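Local coordinates for protein acetate CoA-transferase subunit beta (Escherichia coli DH5[alpha], PDB 5DBN) that transfers coenzyme A from acetyl-CoA to acetoacetate and other short-chain carboxylates, passing through a covalent enzyme-CoA intermediate, during short-chain fatty acid degradation, at residues A8-Q13 / L171-F176; G99-D104 / W112-K117. All coordinates share one frame; numbering follows the deposited sequence.

Contact 1 of 2, residues A8-Q13 / L171-F176; sequences ARRVAQ and LAVFRF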
ATOM      1  N   ALA B   8      34.577  -5.902  -5.865  1.00 35.98           N
ATOM      2  CA  ALA B   8      33.875  -5.111  -4.860  1.00 34.53           C
ATOM      3  C   ALA B   8      34.438  -3.698  -4.791  1.00 35.75           C
ATOM      4  O   ALA B   8      33.693  -2.723  -4.685  1.00 34.93           O
ATOM      5  CB  ALA B   8      33.967  -5.780  -3.501  1.00 34.24           C
ATOM      6  N   ARG B   9      35.760  -3.601  -4.846  1.00 37.88           N
ATOM      7  CA  ARG B   9      36.443  -2.316  -4.810  1.00 39.30           C
ATOM      8  C   ARG B   9      36.029  -1.442  -5.992  1.00 35.53           C
ATOM      9  O   ARG B   9      35.731  -0.260  -5.825  1.00 33.56           O
ATOM     10  CB  ARG B   9      37.958  -2.529  -4.808  1.00 45.67           C
ATOM     11  CG  ARG B   9      38.792  -1.261  -4.754  1.00 51.16           C
ATOM     12  CD  ARG B   9      40.270  -1.605  -4.620  1.00 57.59           C
ATOM     13  NE  ARG B   9      41.126  -0.422  -4.584  1.00 62.63           N
ATOM     14  CZ  ARG B   9      42.442  -0.457  -4.388  1.00 68.03           C
ATOM     15  NH1 ARG B   9      43.062  -1.617  -4.210  1.00 70.07           N
ATOM     16  NH2 ARG B   9      43.143   0.669  -4.370  1.00 70.82           N
ATOM     17  N   ARG B  10      36.007  -2.024  -7.188  1.00 32.19           N
ATOM     18  CA  ARG B  10      35.614  -1.280  -8.381  1.00 31.24           C
ATOM     19  C   ARG B  10      34.151  -0.831  -8.325  1.00 29.14           C
ATOM     20  O   ARG B  10      33.836   0.308  -8.671  1.00 28.96           O
ATOM     21  CB  ARG B  10      35.860  -2.113  -9.643  1.00 31.54           C
ATOM     22  CG  ARG B  10      35.405  -1.436 -10.938  1.00 31.52           C
ATOM     23  CD  ARG B  10      36.056  -0.069 -11.133  1.00 32.69           C
ATOM     24  NE  ARG B  10      35.456   0.680 -12.235  1.00 32.74           N
ATOM     25  CZ  ARG B  10      34.391   1.471 -12.116  1.00 32.31           C
ATOM     26  NH1 ARG B  10      33.782   1.617 -10.946  1.00 30.98           N
ATOM     27  NH2 ARG B  10      33.923   2.113 -13.176  1.00 33.41           N
ATOM     28  N   VAL B  11      33.263  -1.722  -7.897  1.00 28.89           N
ATOM     29  CA  VAL B  11      31.848  -1.385  -7.771  1.00 28.42           C
ATOM     30  C   VAL B  11      31.649  -0.255  -6.763  1.00 32.00           C
ATOM     31  O   VAL B  11      30.825   0.638  -6.972  1.00 32.51           O
ATOM     32  CB  VAL B  11      31.006  -2.613  -7.351  1.00 26.99           C
ATOM     33  CG1 VAL B  11      29.570  -2.210  -7.029  1.00 24.35           C
ATOM     34  CG2 VAL B  11      31.017  -3.671  -8.445  1.00 27.38           C
ATOM     35  N   ALA B  12      32.404  -0.299  -5.671  1.00 34.30           N
ATOM     36  CA  ALA B  12      32.320   0.727  -4.639  1.00 35.46           C
ATOM     37  C   ALA B  12      32.628   2.110  -5.205  1.00 37.98           C
ATOM     38  O   ALA B  12      32.029   3.105  -4.798  1.00 38.43           O
ATOM     39  CB  ALA B  12      33.269   0.402  -3.495  1.00 36.70           C
ATOM     40  N   GLN B  13      33.567   2.164  -6.144  1.00 39.91           N
ATOM     41  CA  GLN B  13      33.947   3.422  -6.782  1.00 41.00           C
ATOM     42  C   GLN B  13      32.862   3.941  -7.729  1.00 37.09           C
ATOM     43  O   GLN B  13      32.894   5.100  -8.139  1.00 37.13           O
ATOM     44  CB  GLN B  13      35.268   3.253  -7.537  1.00 44.88           C
ATOM     45  CG  GLN B  13      36.476   3.080  -6.624  1.00 48.57           C
ATOM     46  CD  GLN B  13      37.758   2.779  -7.380  1.00 51.55           C
ATOM     47  OE1 GLN B  13      37.737   2.498  -8.578  1.00 52.15           O
ATOM     48  NE2 GLN B  13      38.884   2.837  -6.678  1.00 53.82           N
ATOM     49  N   LEU B 171      38.238  -9.124 -14.438  1.00 35.80           N
ATOM     50  CA  LEU B 171      38.987  -8.969 -15.678  1.00 37.24           C
ATOM     51  C   LEU B 171      38.613  -7.688 -16.429  1.00 37.21           C
ATOM     52  O   LEU B 171      39.451  -7.098 -17.112  1.00 37.34           O
ATOM     53  CB  LEU B 171      38.744 -10.175 -16.590  1.00 36.90           C
ATOM     54  CG  LEU B 171      39.461 -11.493 -16.264  1.00 37.92           C
ATOM     55  CD1 LEU B 171      39.110 -12.554 -17.297  1.00 37.55           C
ATOM     56  CD2 LEU B 171      40.969 -11.344 -16.132  1.00 39.78           C
ATOM     57  N   ALA B 172      37.362  -7.250 -16.296  1.00 36.42           N
ATOM     58  CA  ALA B 172      36.876  -6.126 -17.096  1.00 37.40           C
ATOM     59  C   ALA B 172      35.582  -5.501 -16.573  1.00 36.05           C
ATOM     60  O   ALA B 172      34.894  -6.075 -15.728  1.00 35.36           O
ATOM     61  CB  ALA B 172      36.676  -6.575 -18.533  1.00 38.05           C
ATOM     62  N   VAL B 173      35.262  -4.319 -17.098  1.00 35.10           N
ATOM     63  CA  VAL B 173      33.987  -3.659 -16.833  1.00 33.48           C
ATOM     64  C   VAL B 173      33.220  -3.449 -18.135  1.00 32.63           C
ATOM     65  O   VAL B 173      33.730  -2.834 -19.072  1.00 33.17           O
ATOM     66  CB  VAL B 173      34.182  -2.293 -16.135  1.00 33.65           C
ATOM     67  CG1 VAL B 173      32.842  -1.628 -15.860  1.00 32.22           C
ATOM     68  CG2 VAL B 173      34.964  -2.458 -14.839  1.00 34.88           C
ATOM     69  N   PHE B 174      32.002  -3.982 -18.185  1.00 31.92           N
ATOM     70  CA  PHE B 174      31.108  -3.803 -19.327  1.00 31.75           C
ATOM     71  C   PHE B 174      29.951  -2.876 -18.967  1.00 30.76           C
ATOM     72  O   PHE B 174      29.487  -2.871 -17.827  1.00 29.94           O
ATOM     73  CB  PHE B 174      30.542  -5.144 -19.801  1.00 31.42           C
ATOM     74  CG  PHE B 174      31.579  -6.118 -20.289  1.00 32.66           C
ATOM     75  CD1 PHE B 174      32.047  -6.059 -21.593  1.00 33.18           C
ATOM     76  CD2 PHE B 174      32.066  -7.108 -19.453  1.00 32.28           C
ATOM     77  CE1 PHE B 174      32.987  -6.962 -22.046  1.00 34.28           C
ATOM     78  CE2 PHE B 174      33.008  -8.012 -19.902  1.00 33.36           C
ATOM     79  CZ  PHE B 174      33.470  -7.938 -21.198  1.00 34.42           C
ATOM     80  N   ARG B 175      29.488  -2.096 -19.941  1.00 31.40           N
ATOM     81  CA  ARG B 175      28.290  -1.277 -19.762  1.00 31.31           C
ATOM     82  C   ARG B 175      27.296  -1.518 -20.898  1.00 32.80           C
ATOM     83  O   ARG B 175      27.688  -1.665 -22.057  1.00 33.69           O
ATOM     84  CB  ARG B 175      28.645   0.209 -19.691  1.00 31.90           C
ATOM     85  CG  ARG B 175      29.462   0.602 -18.475  1.00 31.89           C
ATOM     86  CD  ARG B 175      29.610   2.110 -18.382  1.00 32.00           C
ATOM     87  NE  ARG B 175      30.533   2.513 -17.322  1.00 33.29           N
ATOM     88  CZ  ARG B 175      30.205   2.640 -16.038  1.00 31.74           C
ATOM     89  NH1 ARG B 175      28.971   2.382 -15.627  1.00 30.27           N
ATOM     90  NH2 ARG B 175      31.123   3.017 -15.158  1.00 31.95           N
ATOM     91  N   PHE B 176      26.011  -1.564 -20.554  1.00 33.09           N
ATOM     92  CA  PHE B 176      24.946  -1.698 -21.546  1.00 35.34           C
ATOM     93  C   PHE B 176      24.292  -0.344 -21.801  1.00 38.50           C
ATOM     94  O   PHE B 176      23.605   0.198 -20.934  1.00 38.14           O
ATOM     95  CB  PHE B 176      23.894  -2.713 -21.092  1.00 33.02           C
ATOM     96  CG  PHE B 176      24.412  -4.119 -20.982  1.00 31.51           C
ATOM     97  CD1 PHE B 176      24.380  -4.968 -22.075  1.00 31.84           C
ATOM     98  CD2 PHE B 176      24.919  -4.595 -19.786  1.00 30.69           C
ATOM     99  CE1 PHE B 176      24.851  -6.263 -21.981  1.00 31.78           C
ATOM    100  CE2 PHE B 176      25.393  -5.891 -19.685  1.00 30.79           C
ATOM    101  CZ  PHE B 176      25.357  -6.726 -20.784  1.00 31.05           C
TER
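Helix-on-sheet packing brings Arg10 of the N-terminal helix 3-12 against Val173 and Arg175 of strand 172-177, which runs antiparallel to both of its neighbours, 166-168 and 180-186, in the large mixed sheet. The two backbones stay well apart, with 8.9 Å between Arg10 CA and Val173 CA, and side chains alone bridge the gap. Arg10 does so on the helix side. Its CG stands trans to the backbone nitrogen (chi1 177°), and a bend at the next bond (chi2 57°) turns the chain across Val173, nearly at a right angle. One methyl, Val173 CG2, meets two points of the arginine, lying 4.1 Å from Arg10 CG and 4.1 Å from Arg10 NE. Met166 of the adjacent strand touches Arg10, Val173 and Arg175 alike, so the aliphatic part of the contact spreads over two strands.

Beyond the valine, the polar ends gather. Arg175 is extended from CG to NE, and its tip travels much closer to the helix than its CB direction would suggest. Arg175 NH2 arrives near the plane of the Arg10 guanidinium, at its edge, 3.5 Å from Arg10 NH2, while the two guanidinium planes are inclined by 56°. Both NH2 groups form salt bridges to the same oxygen, OE1 of Glu14, which follows 8-13 directly in the chain, and Arg10 NH2 has a second carboxylate partner in Glu185 of strand 180-186. The two acids probably offset the like charges, which would let the guanidinium groups lie so close. An N-terminal helix laid against a mixed sheet, touching it through an arginine's aliphatic chain and joined to it by ion pairs, belongs to the alpha/beta architecture of the coenzyme A transferase family.

Contact 2 of 2, residues G99-D104 / W112-K117; sequences GGLQVD and WVVPGK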
ATOM      1  N   GLY B  99      24.840 -10.420  -7.383  1.00 25.61           N
ATOM      2  CA  GLY B  99      25.684 -11.435  -7.978  1.00 27.03           C
ATOM      3  C   GLY B  99      25.067 -11.912  -9.276  1.00 28.90           C
ATOM      4  O   GLY B  99      23.989 -11.457  -9.665  1.00 26.61           O
ATOM      5  N   GLY B 100      25.745 -12.832  -9.952  1.00 30.52           N
ATOM      6  CA  GLY B 100      25.246 -13.343 -11.212  1.00 30.61           C
ATOM      7  C   GLY B 100      25.761 -14.723 -11.554  1.00 31.23           C
ATOM      8  O   GLY B 100      26.890 -15.084 -11.220  1.00 32.48           O
ATOM      9  N   LEU B 101      24.908 -15.502 -12.210  1.00 30.70           N
ATOM     10  CA  LEU B 101      25.306 -16.785 -12.770  1.00 30.79           C
ATOM     11  C   LEU B 101      25.619 -16.580 -14.241  1.00 29.36           C
ATOM     12  O   LEU B 101      26.585 -17.133 -14.763  1.00 30.97           O
ATOM     13  CB  LEU B 101      24.202 -17.831 -12.603  1.00 32.48           C
ATOM     14  CG  LEU B 101      23.772 -18.153 -11.173  1.00 34.19           C
ATOM     15  CD1 LEU B 101      22.416 -18.838 -11.168  1.00 34.93           C
ATOM     16  CD2 LEU B 101      24.820 -19.029 -10.498  1.00 36.20           C
ATOM     17  N   GLN B 102      24.797 -15.765 -14.897  1.00 28.15           N
ATOM     18  CA  GLN B 102      24.970 -15.473 -16.314  1.00 27.85           C
ATOM     19  C   GLN B 102      24.432 -14.094 -16.691  1.00 27.68           C
ATOM     20  O   GLN B 102      23.433 -13.626 -16.139  1.00 25.97           O
ATOM     21  CB  GLN B 102      24.284 -16.547 -17.165  1.00 28.32           C
ATOM     22  CG  GLN B 102      24.923 -17.921 -17.047  1.00 29.79           C
ATOM     23  CD  GLN B 102      24.305 -18.950 -17.967  1.00 29.95           C
ATOM     24  OE1 GLN B 102      23.206 -18.766 -18.490  1.00 28.61           O
ATOM     25  NE2 GLN B 102      25.024 -20.049 -18.174  1.00 31.27           N
ATOM     26  N   VAL B 103      25.114 -13.458 -17.640  1.00 28.22           N
ATOM     27  CA  VAL B 103      24.669 -12.207 -18.244  1.00 27.72           C
ATOM     28  C   VAL B 103      24.953 -12.307 -19.737  1.00 28.73           C
ATOM     29  O   VAL B 103      25.918 -12.963 -20.131  1.00 30.14           O
ATOM     30  CB  VAL B 103      25.392 -10.981 -17.637  1.00 28.11           C
ATOM     31  CG1 VAL B 103      24.910  -9.689 -18.287  1.00 26.94           C
ATOM     32  CG2 VAL B 103      25.185 -10.928 -16.131  1.00 27.49           C
ATOM     33  N   ASP B 104      24.123 -11.682 -20.571  1.00 28.73           N
ATOM     34  CA  ASP B 104      24.347 -11.735 -22.015  1.00 31.00           C
ATOM     35  C   ASP B 104      24.262 -10.378 -22.710  1.00 31.48           C
ATOM     36  O   ASP B 104      23.958  -9.358 -22.089  1.00 30.98           O
ATOM     37  CB  ASP B 104      23.365 -12.716 -22.673  1.00 32.95           C
ATOM     38  CG  ASP B 104      21.906 -12.354 -22.438  1.00 34.36           C
ATOM     39  OD1 ASP B 104      21.587 -11.162 -22.248  1.00 34.57           O
ATOM     40  OD2 ASP B 104      21.066 -13.279 -22.460  1.00 35.73           O
ATOM     41  N   TRP B 112      19.248 -16.684  -9.963  1.00 30.91           N
ATOM     42  CA  TRP B 112      18.404 -17.235  -8.905  1.00 32.31           C
ATOM     43  C   TRP B 112      18.220 -18.746  -8.998  1.00 34.17           C
ATOM     44  O   TRP B 112      17.682 -19.359  -8.078  1.00 35.19           O
ATOM     45  CB  TRP B 112      17.034 -16.549  -8.908  1.00 32.49           C
ATOM     46  CG  TRP B 112      16.134 -16.927 -10.046  1.00 33.27           C
ATOM     47  CD1 TRP B 112      16.159 -16.424 -11.313  1.00 33.27           C
ATOM     48  CD2 TRP B 112      15.060 -17.876 -10.015  1.00 33.52           C
ATOM     49  NE1 TRP B 112      15.172 -17.002 -12.073  1.00 33.65           N
ATOM     50  CE2 TRP B 112      14.482 -17.898 -11.299  1.00 33.46           C
ATOM     51  CE3 TRP B 112      14.532 -18.710  -9.024  1.00 33.75           C
ATOM     52  CZ2 TRP B 112      13.406 -18.722 -11.621  1.00 33.52           C
ATOM     53  CZ3 TRP B 112      13.463 -19.527  -9.347  1.00 34.19           C
ATOM     54  CH2 TRP B 112      12.911 -19.527 -10.634  1.00 33.91           C
ATOM     55  N   VAL B 113      18.664 -19.356 -10.093  1.00 35.35           N
ATOM     56  CA  VAL B 113      18.542 -20.803 -10.222  1.00 38.22           C
ATOM     57  C   VAL B 113      19.497 -21.384 -11.261  1.00 39.80           C
ATOM     58  O   VAL B 113      19.701 -20.814 -12.335  1.00 39.69           O
ATOM     59  CB  VAL B 113      17.086 -21.205 -10.575  1.00 37.45           C
ATOM     60  CG1 VAL B 113      16.639 -20.542 -11.872  1.00 37.01           C
ATOM     61  CG2 VAL B 113      16.944 -22.723 -10.660  1.00 39.12           C
ATOM     62  N   VAL B 114      20.084 -22.524 -10.905  1.00 40.88           N
ATOM     63  CA  VAL B 114      20.929 -23.301 -11.801  1.00 41.10           C
ATOM     64  C   VAL B 114      20.221 -24.621 -12.103  1.00 42.75           C
ATOM     65  O   VAL B 114      19.856 -25.347 -11.178  1.00 42.83           O
ATOM     66  CB  VAL B 114      22.319 -23.585 -11.189  1.00 42.13           C
ATOM     67  CG1 VAL B 114      23.179 -24.392 -12.153  1.00 43.16           C
ATOM     68  CG2 VAL B 114      23.015 -22.288 -10.820  1.00 40.62           C
ATOM     69  N   PRO B 115      20.012 -24.936 -13.392  1.00 44.86           N
ATOM     70  CA  PRO B 115      19.383 -26.224 -13.703  1.00 48.09           C
ATOM     71  C   PRO B 115      20.207 -27.409 -13.206  1.00 49.91           C
ATOM     72  O   PRO B 115      21.416 -27.448 -13.432  1.00 50.49           O
ATOM     73  CB  PRO B 115      19.304 -26.222 -15.234  1.00 49.04           C
ATOM     74  CG  PRO B 115      19.363 -24.787 -15.622  1.00 46.67           C
ATOM     75  CD  PRO B 115      20.236 -24.127 -14.605  1.00 44.65           C
ATOM     76  N   GLY B 116      19.554 -28.348 -12.524  1.00 51.18           N
ATOM     77  CA  GLY B 116      20.223 -29.516 -11.978  1.00 53.61           C
ATOM     78  C   GLY B 116      20.466 -29.423 -10.483  1.00 53.92           C
ATOM     79  O   GLY B 116      20.648 -30.442  -9.815  1.00 56.28           O
ATOM     80  N   LYS B 117      20.469 -28.199  -9.962  1.00 51.72           N
ATOM     81  CA  LYS B 117      20.603 -27.964  -8.527  1.00 52.00           C
ATOM     82  C   LYS B 117      19.256 -27.556  -7.941  1.00 51.44           C
ATOM     83  O   LYS B 117      18.354 -27.147  -8.674  1.00 50.09           O
ATOM     84  CB  LYS B 117      21.651 -26.885  -8.253  1.00 50.30           C
TER
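Apolar loop packing joins Leu101 to Val114 just beyond the open end of the hairpin formed by strands 102-104 and 109-110. With Leu101 CG trans to the carbonyl carbon (chi1 -60°), the branched end is presented to the returning chain, and both methyls converge on a single valine methyl: Leu101 CD1 lies 3.5 Å from Val114 CG2, and Leu101 CD2 lies 3.7 Å from it. The same CD1 also rests on backbone, 3.6 Å from Val113 O. No hydrogen bond crosses between the two segments.

Each partner belongs to a local motif of its own. Backbone hydrogen bonds link Ala110 to both Leu101 and Gln102, a classic beta bulge at the start of the hairpin. Val114 opens a type II turn closed by the hydrogen bond from Lys117 N to Val114 O (3.2 Å), with Gly116 at the turn's third position. Val113 CG1 sits over the centre of one face of the Trp112 ring, whose NE1 is hydrogen-bonded to Leu158 O and which packs on an apolar residue of a neighbouring subunit. The contact thus joins a classic bulge at the open end of a beta hairpin to the type II turn in the loop that follows.

Overall arrangement
Contact 2 is nested along the chain within the long loop that contact 1 closes, and the two centres are about 20 Å apart. They are nevertheless in touch through one side chain. The ring of Phe176, at the far end of 171-176, reaches the hairpin strand, with Phe176 CZ 3.9 Å from Val103 CG1 and Phe176 CE1 near Asp104 O. This ring links the large sheet to the hairpin strand of the small one. Contact 2 is the nearer to the predicted active site, though not in it: the side chain of Trp112 is about 12 Å from that of Glu46. The side chain of Leu101 is about 4 Å from a bound di(hydroxyethyl)ether, probably a crystallisation component.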